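Local coordinates for inositol 2-dehydrogenase (Sinorhizobium meliloti, PDB 4HKT), which catalyses the NAD-dependent oxidation of myo-inositol to its 2-keto form, scyllo-inosose, the first step of inositol breakdown, at residues A11-K20 against A40-Y48; A28-A36 against Y48-I58. One frame throughout, in Å; residues are numbered along the deposited sequence.

Contact 1. Residues A11-K20 against A40-Y48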
loop_
_atom_site.group_PDB
_atom_site.type_symbol
_atom_site.label_atom_id
_atom_site.label_comp_id
_atom_site.label_asym_id
_atom_site.label_seq_id
_atom_site.Cartn_x
_atom_site.Cartn_y
_atom_site.Cartn_z
ATOM N N ALA B 11 -9.107 6.865 37.914
ATOM C CA ALA B 11 -8.066 5.851 37.712
ATOM C C ALA B 11 -8.493 4.691 36.805
ATOM O O ALA B 11 -7.884 3.626 36.843
ATOM C CB ALA B 11 -7.602 5.321 39.071
ATOM N N GLY B 12 -9.523 4.890 35.986
ATOM C CA GLY B 12 -9.932 3.881 35.001
ATOM C C GLY B 12 -9.002 3.835 33.801
ATOM O O GLY B 12 -7.867 4.309 33.872
ATOM N N ARG B 13 -9.480 3.254 32.695
ATOM C CA ARG B 13 -8.669 3.095 31.486
ATOM C C ARG B 13 -8.107 4.434 31.031
ATOM O O ARG B 13 -6.914 4.568 30.767
ATOM C CB ARG B 13 -9.490 2.496 30.322
ATOM C CG ARG B 13 -9.652 0.991 30.373
ATOM C CD ARG B 13 -9.961 0.397 29.003
ATOM N NE ARG B 13 -11.191 0.930 28.417
ATOM C CZ ARG B 13 -11.836 0.382 27.384
ATOM N NH1 ARG B 13 -11.383 -0.728 26.794
ATOM N NH2 ARG B 13 -12.952 0.946 26.937
ATOM N N ILE B 14 -8.977 5.432 30.959
ATOM C CA ILE B 14 -8.577 6.713 30.413
ATOM C C ILE B 14 -7.588 7.351 31.393
ATOM O O ILE B 14 -6.575 7.884 30.983
ATOM C CB ILE B 14 -9.785 7.636 30.095
ATOM C CG1 ILE B 14 -10.736 6.997 29.051
ATOM C CG2 ILE B 14 -9.278 8.946 29.500
ATOM C CD1 ILE B 14 -11.593 5.828 29.515
ATOM N N GLY B 15 -7.867 7.246 32.690
ATOM C CA GLY B 15 -6.942 7.732 33.708
ATOM C C GLY B 15 -5.550 7.139 33.603
ATOM O O GLY B 15 -4.547 7.842 33.797
ATOM N N LYS B 16 -5.475 5.842 33.315
ATOM C CA LYS B 16 -4.182 5.159 33.193
ATOM C C LYS B 16 -3.367 5.718 32.030
ATOM O O LYS B 16 -2.157 5.874 32.125
ATOM C CB LYS B 16 -4.373 3.650 33.011
ATOM C CG LYS B 16 -4.902 2.911 34.239
ATOM C CD LYS B 16 -4.954 1.399 34.001
ATOM C CE LYS B 16 -5.143 0.600 35.284
ATOM N NZ LYS B 16 -6.541 0.110 35.469
ATOM N N VAL B 17 -4.049 6.052 30.944
ATOM C CA VAL B 17 -3.391 6.535 29.746
ATOM C C VAL B 17 -2.758 7.902 30.010
ATOM O O VAL B 17 -1.633 8.178 29.565
ATOM C CB VAL B 17 -4.394 6.616 28.579
ATOM C CG1 VAL B 17 -3.869 7.491 27.475
ATOM C CG2 VAL B 17 -4.730 5.219 28.049
ATOM N N HIS B 18 -3.483 8.764 30.724
ATOM C CA HIS B 18 -2.935 10.067 31.127
ATOM C C HIS B 18 -1.834 9.979 32.178
ATOM O O HIS B 18 -0.895 10.743 32.146
ATOM C CB HIS B 18 -4.046 10.993 31.601
ATOM C CG HIS B 18 -4.943 11.423 30.497
ATOM N ND1 HIS B 18 -4.509 12.232 29.471
ATOM C CD2 HIS B 18 -6.226 11.107 30.216
ATOM C CE1 HIS B 18 -5.503 12.434 28.626
ATOM N NE2 HIS B 18 -6.554 11.752 29.051
ATOM N N ALA B 19 -1.965 9.052 33.108
ATOM C CA ALA B 19 -0.905 8.778 34.054
ATOM C C ALA B 19 0.397 8.508 33.291
ATOM O O ALA B 19 1.452 9.113 33.579
ATOM C CB ALA B 19 -1.279 7.573 34.914
ATOM N N LYS B 20 0.311 7.611 32.305
ATOM C CA LYS B 20 1.466 7.266 31.466
ATOM C C LYS B 20 2.015 8.488 30.751
ATOM O O LYS B 20 3.232 8.674 30.689
ATOM C CB LYS B 20 1.106 6.191 30.430
ATOM C CG LYS B 20 2.237 5.893 29.445
ATOM C CD LYS B 20 2.009 4.630 28.624
ATOM C CE LYS B 20 3.346 4.145 28.054
ATOM N NZ LYS B 20 3.223 3.079 27.022
ATOM N N ALA B 40 -8.169 1.093 42.770
ATOM C CA ALA B 40 -7.816 1.646 41.461
ATOM C C ALA B 40 -6.794 2.774 41.590
ATOM O O ALA B 40 -5.838 2.832 40.823
ATOM C CB ALA B 40 -9.059 2.133 40.737
ATOM N N ALA B 41 -6.996 3.649 42.572
ATOM C CA ALA B 41 -6.091 4.759 42.828
ATOM C C ALA B 41 -4.757 4.247 43.323
ATOM O O ALA B 41 -3.705 4.610 42.794
ATOM C CB ALA B 41 -6.696 5.698 43.855
ATOM N N GLU B 42 -4.818 3.394 44.345
ATOM C CA GLU B 42 -3.637 2.710 44.874
ATOM C C GLU B 42 -2.793 2.088 43.755
ATOM O O GLU B 42 -1.579 2.288 43.702
ATOM C CB GLU B 42 -4.054 1.629 45.884
ATOM C CG GLU B 42 -4.493 2.168 47.243
ATOM C CD GLU B 42 -5.266 1.143 48.068
ATOM O OE1 GLU B 42 -4.922 -0.058 48.017
ATOM O OE2 GLU B 42 -6.220 1.538 48.778
ATOM N N ALA B 43 -3.441 1.356 42.851
ATOM C CA ALA B 43 -2.735 0.743 41.718
ATOM C C ALA B 43 -1.891 1.762 40.940
ATOM O O ALA B 43 -0.742 1.495 40.577
ATOM C CB ALA B 43 -3.727 0.045 40.786
ATOM N N ILE B 44 -2.458 2.938 40.686
ATOM C CA ILE B 44 -1.747 3.969 39.934
ATOM C C ILE B 44 -0.663 4.591 40.806
ATOM O O ILE B 44 0.435 4.855 40.331
ATOM C CB ILE B 44 -2.720 5.033 39.362
ATOM C CG1 ILE B 44 -3.593 4.384 38.279
ATOM C CG2 ILE B 44 -1.967 6.217 38.779
ATOM C CD1 ILE B 44 -4.548 5.325 37.584
ATOM N N ALA B 45 -0.982 4.836 42.073
ATOM C CA ALA B 45 0.016 5.295 43.041
ATOM C C ALA B 45 1.160 4.284 43.156
ATOM O O ALA B 45 2.336 4.656 43.123
ATOM C CB ALA B 45 -0.628 5.498 44.405
ATOM N N GLY B 46 0.803 3.011 43.299
ATOM C CA GLY B 46 1.780 1.933 43.322
ATOM C C GLY B 46 2.746 2.031 42.151
ATOM O O GLY B 46 3.951 2.206 42.343
ATOM N N ALA B 47 2.201 1.963 40.938
ATOM C CA ALA B 47 3.012 1.896 39.706
ATOM C C ALA B 47 3.840 3.147 39.390
ATOM O O ALA B 47 4.843 3.043 38.684
ATOM C CB ALA B 47 2.128 1.542 38.514
ATOM N N TYR B 48 3.432 4.316 39.884
ATOM C CA TYR B 48 4.146 5.573 39.577
ATOM C C TYR B 48 4.783 6.242 40.796
ATOM O O TYR B 48 5.471 7.246 40.652
ATOM C CB TYR B 48 3.210 6.566 38.857
ATOM C CG TYR B 48 2.779 6.094 37.481
ATOM C CD1 TYR B 48 3.570 6.333 36.356
ATOM C CD2 TYR B 48 1.592 5.394 37.311
ATOM C CE1 TYR B 48 3.186 5.890 35.107
ATOM C CE2 TYR B 48 1.194 4.948 36.067
ATOM C CZ TYR B 48 1.990 5.197 34.970
ATOM O OH TYR B 48 1.575 4.744 33.747
#
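Ala11 and Ile44 meet where helix 13-24 of the Rossmann fold, with the turn before it, lies beside helix 38-48 on one face of the parallel sheet. Ala11, in the turn just ahead of helix 13-24, points its methyl at helix 38-48 and presses on Ile44 CD1, with Ala11 CB and Ile44 CD1 3.4 Å apart, tighter than ordinary carbon contact. The torsions of Ile44 explain the reach: CG1 is anti to the carbonyl carbon (chi1 -68°) and the chain runs on extended (chi2 -177°), sending CD1 against Ala11, while the CG2 branch turns to Ala19 CB at 4.2 Å. Ala40 closes the same end, its CB 3.9 Å from Ala11 CB. Gly12, at the N-cap of helix 13-24, and Gly15 are consistent with the GxGxxG motif that meets NAD in Rossmann folds. The short segments run nearly parallel, at 18°, but their axes stay 11.3 Å apart, a gap bridged by side chains and the Ala11 turn. Toward the exposed lysines the packing is looser: Lys16 offers only its CG, 4.1 Å from Ile44 CD1, before its chain bends at chi4. At the far end Tyr48 spans the gap, its ring lying obliquely to Ala19, with Tyr48 CE2 3.8 Å from Ala19 CB. Beyond the ring, Tyr48 OH rests against Lys20 CA at 3.4 Å, the amide N of Lys20 being badly angled for a bond.

Contact 2. Residues A28-A36 against Y48-I58. With NA (sodium ion), chain C.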
loop_
_atom_site.group_PDB
_atom_site.type_symbol
_atom_site.label_atom_id
_atom_site.label_comp_id
_atom_site.label_asym_id
_atom_site.label_seq_id
_atom_site.Cartn_x
_atom_site.Cartn_y
_atom_site.Cartn_z
ATOM N N ALA B 28 6.933 17.425 33.735
ATOM C CA ALA B 28 5.766 17.189 34.587
ATOM C C ALA B 28 6.021 16.100 35.584
ATOM O O ALA B 28 6.773 15.169 35.296
ATOM C CB ALA B 28 4.575 16.796 33.728
ATOM N N ARG B 29 5.366 16.195 36.740
ATOM C CA ARG B 29 5.411 15.141 37.750
ATOM C C ARG B 29 4.006 14.794 38.203
ATOM O O ARG B 29 3.213 15.677 38.517
ATOM C CB ARG B 29 6.234 15.582 38.984
ATOM C CG ARG B 29 6.381 14.499 40.069
ATOM C CD ARG B 29 6.976 15.002 41.391
ATOM N NE ARG B 29 8.209 15.772 41.189
ATOM C CZ ARG B 29 8.317 17.104 41.241
ATOM N NH1 ARG B 29 7.269 17.869 41.519
ATOM N NH2 ARG B 29 9.497 17.678 41.020
ATOM N N LEU B 30 3.718 13.506 38.282
ATOM C CA LEU B 30 2.478 13.042 38.861
ATOM C C LEU B 30 2.650 12.938 40.380
ATOM O O LEU B 30 3.437 12.130 40.877
ATOM C CB LEU B 30 2.084 11.693 38.271
ATOM C CG LEU B 30 0.751 11.147 38.766
ATOM C CD1 LEU B 30 -0.388 12.090 38.401
ATOM C CD2 LEU B 30 0.503 9.784 38.162
ATOM N N VAL B 31 1.899 13.767 41.095
ATOM C CA VAL B 31 2.004 13.934 42.548
ATOM C C VAL B 31 0.910 13.155 43.268
ATOM O O VAL B 31 1.186 12.487 44.265
ATOM C CB VAL B 31 1.886 15.435 42.920
ATOM C CG1 VAL B 31 1.825 15.641 44.427
ATOM C CG2 VAL B 31 3.037 16.216 42.311
ATOM N N ALA B 32 -0.327 13.237 42.771
ATOM C CA ALA B 32 -1.467 12.652 43.466
ATOM C C ALA B 32 -2.491 12.042 42.526
ATOM O O ALA B 32 -2.735 12.571 41.444
ATOM C CB ALA B 32 -2.128 13.692 44.349
ATOM N N VAL B 33 -3.046 10.906 42.930
ATOM C CA VAL B 33 -4.178 10.296 42.248
ATOM C C VAL B 33 -5.366 10.224 43.193
ATOM O O VAL B 33 -5.191 10.012 44.391
ATOM C CB VAL B 33 -3.877 8.858 41.812
ATOM C CG1 VAL B 33 -5.073 8.259 41.061
ATOM C CG2 VAL B 33 -2.639 8.835 40.947
ATOM N N ALA B 34 -6.569 10.371 42.633
ATOM C CA ALA B 34 -7.810 10.162 43.347
ATOM C C ALA B 34 -8.788 9.331 42.490
ATOM O O ALA B 34 -8.714 9.332 41.250
ATOM C CB ALA B 34 -8.422 11.498 43.733
ATOM N N ASP B 35 -9.683 8.615 43.167
ATOM C CA ASP B 35 -10.695 7.778 42.520
ATOM C C ASP B 35 -11.702 7.372 43.589
ATOM O O ASP B 35 -11.379 7.378 44.769
ATOM C CB ASP B 35 -10.058 6.528 41.887
ATOM C CG ASP B 35 -10.988 5.821 40.904
ATOM O OD1 ASP B 35 -11.132 6.287 39.747
ATOM O OD2 ASP B 35 -11.560 4.780 41.289
ATOM N N ALA B 36 -12.928 7.048 43.196
ATOM C CA ALA B 36 -13.933 6.599 44.164
ATOM C C ALA B 36 -13.633 5.172 44.656
ATOM O O ALA B 36 -14.065 4.785 45.735
ATOM C CB ALA B 36 -15.325 6.675 43.564
ATOM N N TYR B 48 3.432 4.316 39.884
ATOM C CA TYR B 48 4.146 5.573 39.577
ATOM C C TYR B 48 4.783 6.242 40.796
ATOM O O TYR B 48 5.471 7.246 40.652
ATOM C CB TYR B 48 3.210 6.566 38.857
ATOM C CG TYR B 48 2.779 6.094 37.481
ATOM C CD1 TYR B 48 3.570 6.333 36.356
ATOM C CD2 TYR B 48 1.592 5.394 37.311
ATOM C CE1 TYR B 48 3.186 5.890 35.107
ATOM C CE2 TYR B 48 1.194 4.948 36.067
ATOM C CZ TYR B 48 1.990 5.197 34.970
ATOM O OH TYR B 48 1.575 4.744 33.747
ATOM N N GLY B 49 4.544 5.704 41.988
ATOM C CA GLY B 49 5.139 6.248 43.203
ATOM C C GLY B 49 4.640 7.621 43.624
ATOM O O GLY B 49 5.381 8.390 44.246
ATOM N N CYS B 50 3.386 7.932 43.290
ATOM C CA CYS B 50 2.736 9.168 43.744
ATOM C C CYS B 50 1.724 8.802 44.829
ATOM O O CYS B 50 1.511 7.619 45.089
ATOM C CB CYS B 50 2.040 9.863 42.576
ATOM S SG CYS B 50 0.609 8.947 41.983
ATOM N N GLU B 51 1.094 9.807 45.439
ATOM C CA GLU B 51 0.238 9.603 46.613
ATOM C C GLU B 51 -1.216 9.369 46.217
ATOM O O GLU B 51 -1.676 9.855 45.189
ATOM C CB GLU B 51 0.287 10.828 47.524
ATOM C CG GLU B 51 1.682 11.378 47.804
ATOM C CD GLU B 51 1.644 12.704 48.540
ATOM O OE1 GLU B 51 0.834 12.837 49.481
ATOM O OE2 GLU B 51 2.399 13.629 48.169
ATOM N N VAL B 52 -1.951 8.646 47.044
ATOM C CA VAL B 52 -3.406 8.611 46.903
ATOM C C VAL B 52 -4.007 9.692 47.780
ATOM O O VAL B 52 -3.891 9.618 48.990
ATOM C CB VAL B 52 -3.979 7.243 47.305
ATOM C CG1 VAL B 52 -5.508 7.256 47.289
ATOM C CG2 VAL B 52 -3.433 6.171 46.370
ATOM N N ARG B 53 -4.635 10.699 47.172
ATOM C CA ARG B 53 -5.366 11.725 47.933
ATOM C C ARG B 53 -6.849 11.733 47.581
ATOM O O ARG B 53 -7.294 11.025 46.672
ATOM C CB ARG B 53 -4.785 13.123 47.710
ATOM C CG ARG B 53 -3.328 13.275 48.090
ATOM C CD ARG B 53 -2.841 14.695 47.900
ATOM N NE ARG B 53 -1.376 14.768 47.944
ATOM C CZ ARG B 53 -0.652 15.864 47.712
ATOM N NH1 ARG B 53 -1.230 17.018 47.400
ATOM N NH2 ARG B 53 0.675 15.810 47.788
ATOM N N THR B 54 -7.615 12.520 48.321
ATOM C CA THR B 54 -9.006 12.748 47.978
ATOM C C THR B 54 -9.035 13.908 46.984
ATOM O O THR B 54 -8.023 14.584 46.786
ATOM C CB THR B 54 -9.851 13.119 49.205
ATOM O OG1 THR B 54 -9.418 14.379 49.720
ATOM C CG2 THR B 54 -9.729 12.039 50.297
ATOM N N ILE B 55 -10.200 14.129 46.383
ATOM C CA ILE B 55 -10.410 15.261 45.472
ATOM C C ILE B 55 -10.357 16.575 46.249
ATOM O O ILE B 55 -9.670 17.521 45.839
ATOM C CB ILE B 55 -11.728 15.114 44.686
ATOM C CG1 ILE B 55 -11.594 13.914 43.727
ATOM C CG2 ILE B 55 -12.059 16.415 43.948
ATOM C CD1 ILE B 55 -12.879 13.429 43.094
ATOM N N ASP B 56 -11.040 16.630 47.391
ATOM C CA ASP B 56 -10.956 17.797 48.285
ATOM C C ASP B 56 -9.492 18.180 48.591
ATOM O O ASP B 56 -9.137 19.354 48.651
ATOM C CB ASP B 56 -11.698 17.536 49.621
ATOM C CG ASP B 56 -13.237 17.631 49.497
ATOM O OD1 ASP B 56 -13.764 18.024 48.426
ATOM O OD2 ASP B 56 -13.933 17.311 50.492
ATOM N N ALA B 57 -8.654 17.184 48.794
ATOM C CA ALA B 57 -7.267 17.426 49.167
ATOM C C ALA B 57 -6.517 17.996 47.966
ATOM O O ALA B 57 -5.802 18.989 48.069
ATOM C CB ALA B 57 -6.612 16.137 49.647
ATOM N N ILE B 58 -6.710 17.374 46.815
ATOM C CA ILE B 58 -6.101 17.881 45.582
ATOM C C ILE B 58 -6.574 19.304 45.299
ATOM O O ILE B 58 -5.761 20.168 44.991
ATOM C CB ILE B 58 -6.318 16.904 44.402
ATOM C CG1 ILE B 58 -5.527 15.619 44.649
ATOM C CG2 ILE B 58 -5.882 17.530 43.082
ATOM C CD1 ILE B 58 -6.027 14.401 43.882
HETATM NA NA NA C . 7.271 13.053 34.321
HETATM O O HOH W 1 -9.019 9.185 46.159
#
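Val33 and Cys50 pack at the apolar centre, Val33 CG2 lying 3.4 Å from Cys50 SG. With chi1 at 69°, the sulfur sits between the backbone N and carbonyl carbon of Cys50, which brings it alongside both Val33 and Leu30. On the other face Ala32 and Ala34 meet Ile58: its CG1 touches the methyl of Ala32, while its CD1 reaches Ala34 CB at 3.8 Å. Ile55 adds its CG1 beside Ala34. Between these two apolar layers the backbones pair as parallel strands, Ala32 beside Glu51 and Val33 beside Val52; strand 51-52 is the edge strand of the parallel Rossmann sheet within this chain, and closes the beta-alpha-beta unit begun by strand 28-34 and helix 38-48. Glu51 N gives a nearly straight bond to Val31 O, Val33 N donates to Glu51 O at 2.8 Å, and Arg53 N reaches Val33 O along a more bent path (148° at the hydrogen). Outward, the extended Arg53 chain lays its guanidinium with one face over Ala32 CB, and NH2 approaches Val31 CG1. Arg53 NH2 also forms a salt bridge with Glu51 OE2 at 2.8 Å, met from above the carboxylate plane, and a second with Asp63. A water bridges Asp35 N and Arg53 O past the strand ends. At the opposite end of strand 28-34, Ala28 O binds the sodium ion at 2.4 Å, together with the backbone O atoms of Ser23 and Asn25.

Both contacts belong to the NAD-binding domain and share Tyr48, the last residue of helix 38-48. Contact 1 sets helix 13-24 and the turn before it against helix 38-48 above the sheet, through van der Waals packing, mostly of side chains, and runs from a buried alanine-isoleucine end to exposed lysines. Contact 2 is built on backbone hydrogen bonds at the sheet margin, with mostly buried residues on strand 28-34 and a charged outer side formed by Glu51 and Arg53. Helix 38-48 joins them: Ile44 CG2 packs 3.5 Å from Val33 CG2, and Ala45 CB lies 3.5 Å from Val52 CG2. A probable hydrogen bond from Ala11 N to Asp35 OD1 (2.8 Å) ties the glycine-rich turn to the end of strand 28-34.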